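Local coordinates for protein GH127 beta-L-arabinofuranoside (Geobacillus stearothermophilus, PDB 4QK0) that probably hydrolyses beta-L-arabinofuranosides, as a beta-L-arabinofuranosidase of glycoside hydrolase family 127, at residues E239-D244 and R248-H253. Sequence-based numbering, arbitrary orientation.
Sequences EPFWYD and RYHQAH
F241 meets both Y249 and H250 with the outer end of its ring. Its CG lies anti to the backbone N (chi1 -168°), which carries the phenyl group across to the second segment. F241 CZ comes to 3.5 Å from H250 CE1, and the two ring planes are inclined at 47°. Y249 CD2 approaches the rim of the phenyl ring, close to its plane, 4.1 Å from F241 CE2. W242 follows with an edge-to-face contact. The benzo edge of its indole points at one face of Y249, with W242 CZ2 3.7 Å from Y249 CZ and the planes at 70°. W242 also lies against its own neighbour, its CD1 over a face of F241. Y243 packs nearer the backbone of Y249. Y243 CD2 is 3.5 Å from Y249 CB, and Y249 CD1 sits over one face of the Y243 ring. Y249 is thus shared by three aromatic side chains. With an alanine in its place, the edge of W242 would probably lose the face it rests against, leaving a gap beside F241 and Y243. F241, W242, Y243, Y249 and H250 form an aromatic cluster. It packs together two nearby parts of one loop of the GH127 catalytic domain, between helix 227-234 and strand 264-265. F228 of that helix meets the H250 ring, H265 of that strand meets Y249, and Y249 also touches R268 of helix 266-283.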
loop_
_atom_site.group_PDB
_atom_site.type_symbol
_atom_site.label_atom_id
_atom_site.label_comp_id
_atom_site.label_asym_id
_atom_site.label_seq_id
_atom_site.Cartn_x
_atom_site.Cartn_y
_atom_site.Cartn_z
ATOM N N GLU A 239 -5.283 -27.514 -0.784
ATOM C CA GLU A 239 -4.923 -26.124 -0.394
ATOM C C GLU A 239 -5.827 -25.102 -1.082
ATOM O O GLU A 239 -6.163 -25.247 -2.264
ATOM C CB GLU A 239 -3.461 -25.772 -0.734
ATOM C CG GLU A 239 -2.392 -26.508 0.059
ATOM C CD GLU A 239 -2.330 -28.005 -0.233
ATOM O OE1 GLU A 239 -1.861 -28.749 0.649
ATOM O OE2 GLU A 239 -2.764 -28.459 -1.318
ATOM N N PRO A 240 -6.220 -24.051 -0.346
ATOM C CA PRO A 240 -6.998 -23.012 -1.032
ATOM C C PRO A 240 -6.111 -22.266 -2.051
ATOM O O PRO A 240 -4.878 -22.196 -1.900
ATOM C CB PRO A 240 -7.478 -22.101 0.112
ATOM C CG PRO A 240 -6.615 -22.420 1.304
ATOM C CD PRO A 240 -5.874 -23.706 1.052
ATOM N N PHE A 241 -6.711 -21.766 -3.121
ATOM C CA PHE A 241 -5.921 -20.982 -4.081
ATOM C C PHE A 241 -5.324 -19.724 -3.362
ATOM O O PHE A 241 -6.014 -19.083 -2.587
ATOM C CB PHE A 241 -6.768 -20.624 -5.333
ATOM C CG PHE A 241 -5.936 -20.084 -6.476
ATOM C CD1 PHE A 241 -4.985 -20.883 -7.088
ATOM C CD2 PHE A 241 -6.081 -18.778 -6.907
ATOM C CE1 PHE A 241 -4.171 -20.377 -8.107
ATOM C CE2 PHE A 241 -5.303 -18.278 -7.911
ATOM C CZ PHE A 241 -4.331 -19.081 -8.519
ATOM N N TRP A 242 -4.053 -19.399 -3.610
ATOM C CA TRP A 242 -3.394 -18.273 -2.926
ATOM C C TRP A 242 -4.118 -16.929 -3.127
ATOM O O TRP A 242 -4.124 -16.104 -2.213
ATOM C CB TRP A 242 -1.917 -18.142 -3.325
ATOM C CG TRP A 242 -1.696 -17.830 -4.786
ATOM C CD1 TRP A 242 -1.577 -18.746 -5.812
ATOM C CD2 TRP A 242 -1.605 -16.535 -5.399
ATOM N NE1 TRP A 242 -1.431 -18.103 -7.013
ATOM C CE2 TRP A 242 -1.451 -16.748 -6.806
ATOM C CE3 TRP A 242 -1.678 -15.220 -4.910
ATOM C CZ2 TRP A 242 -1.298 -15.689 -7.721
ATOM C CZ3 TRP A 242 -1.543 -14.147 -5.827
ATOM C CH2 TRP A 242 -1.353 -14.393 -7.214
ATOM N N TYR A 243 -4.705 -16.694 -4.308
ATOM C CA TYR A 243 -5.366 -15.408 -4.569
ATOM C C TYR A 243 -6.751 -15.411 -3.959
ATOM O O TYR A 243 -7.549 -16.291 -4.218
ATOM C CB TYR A 243 -5.464 -15.147 -6.063
ATOM C CG TYR A 243 -6.069 -13.821 -6.468
ATOM C CD1 TYR A 243 -5.311 -12.659 -6.485
ATOM C CD2 TYR A 243 -7.376 -13.745 -6.916
ATOM C CE1 TYR A 243 -5.851 -11.436 -6.877
ATOM C CE2 TYR A 243 -7.921 -12.535 -7.324
ATOM C CZ TYR A 243 -7.159 -11.372 -7.292
ATOM O OH TYR A 243 -7.711 -10.171 -7.709
ATOM N N ASP A 244 -7.024 -14.399 -3.154
ATOM C CA ASP A 244 -8.253 -14.346 -2.331
ATOM C C ASP A 244 -9.546 -14.397 -3.157
ATOM O O ASP A 244 -10.497 -15.045 -2.762
ATOM C CB ASP A 244 -8.250 -13.080 -1.422
ATOM C CG ASP A 244 -7.161 -13.139 -0.318
ATOM O OD1 ASP A 244 -6.086 -13.772 -0.514
ATOM O OD2 ASP A 244 -7.381 -12.545 0.751
ATOM N N ARG A 248 -11.540 -15.507 -9.974
ATOM C CA ARG A 248 -11.434 -14.167 -10.573
ATOM C C ARG A 248 -10.043 -13.868 -11.079
ATOM O O ARG A 248 -9.877 -13.153 -12.065
ATOM C CB ARG A 248 -11.805 -13.093 -9.559
ATOM C CG ARG A 248 -13.272 -13.161 -9.168
ATOM C CD ARG A 248 -13.504 -12.462 -7.842
ATOM N NE ARG A 248 -13.244 -11.039 -7.953
ATOM C CZ ARG A 248 -14.165 -10.119 -8.249
ATOM N NH1 ARG A 248 -15.413 -10.494 -8.524
ATOM N NH2 ARG A 248 -13.829 -8.808 -8.283
ATOM N N TYR A 249 -9.030 -14.425 -10.431
ATOM C CA TYR A 249 -7.655 -14.189 -10.897
ATOM C C TYR A 249 -7.490 -14.539 -12.373
ATOM O O TYR A 249 -6.874 -13.785 -13.138
ATOM C CB TYR A 249 -6.706 -15.051 -10.110
ATOM C CG TYR A 249 -5.248 -14.946 -10.510
ATOM C CD1 TYR A 249 -4.477 -13.867 -10.117
ATOM C CD2 TYR A 249 -4.619 -15.986 -11.195
ATOM C CE1 TYR A 249 -3.132 -13.772 -10.439
ATOM C CE2 TYR A 249 -3.241 -15.939 -11.501
ATOM C CZ TYR A 249 -2.516 -14.828 -11.127
ATOM O OH TYR A 249 -1.215 -14.719 -11.421
ATOM N N HIS A 250 -8.075 -15.675 -12.750
ATOM C CA HIS A 250 -8.029 -16.182 -14.150
ATOM C C HIS A 250 -9.266 -15.781 -15.002
ATOM O O HIS A 250 -9.411 -16.252 -16.120
ATOM C CB HIS A 250 -8.013 -17.702 -14.168
ATOM C CG HIS A 250 -7.083 -18.317 -13.195
ATOM N ND1 HIS A 250 -7.460 -18.635 -11.903
ATOM C CD2 HIS A 250 -5.795 -18.710 -13.318
ATOM C CE1 HIS A 250 -6.432 -19.170 -11.263
ATOM N NE2 HIS A 250 -5.431 -19.276 -12.112
ATOM N N GLN A 251 -10.136 -14.930 -14.463
ATOM C CA GLN A 251 -11.393 -14.559 -15.113
ATOM C C GLN A 251 -12.194 -15.810 -15.545
ATOM O O GLN A 251 -12.805 -15.823 -16.603
ATOM C CB GLN A 251 -11.157 -13.619 -16.311
ATOM C CG GLN A 251 -10.417 -12.330 -15.941
ATOM C CD GLN A 251 -8.892 -12.470 -15.906
ATOM O OE1 GLN A 251 -8.323 -13.355 -16.555
ATOM N NE2 GLN A 251 -8.234 -11.598 -15.152
ATOM N N ALA A 252 -12.178 -16.808 -14.679
ATOM C CA ALA A 252 -12.865 -18.041 -14.851
ATOM C C ALA A 252 -13.902 -18.239 -13.756
ATOM O O ALA A 252 -14.268 -19.371 -13.453
ATOM C CB ALA A 252 -11.880 -19.185 -14.843
ATOM N N HIS A 253 -14.408 -17.143 -13.180
ATOM C CA HIS A 253 -15.381 -17.178 -12.069
ATOM C C HIS A 253 -16.819 -17.345 -12.589
ATOM O O HIS A 253 -17.649 -17.996 -11.955
ATOM C CB HIS A 253 -15.273 -15.929 -11.186
ATOM C CG HIS A 253 -15.317 -14.646 -11.946
ATOM N ND1 HIS A 253 -14.433 -14.358 -12.963
ATOM C CD2 HIS A 253 -16.081 -13.534 -11.790
ATOM C CE1 HIS A 253 -14.692 -13.151 -13.444
ATOM N NE2 HIS A 253 -15.693 -12.633 -12.752
#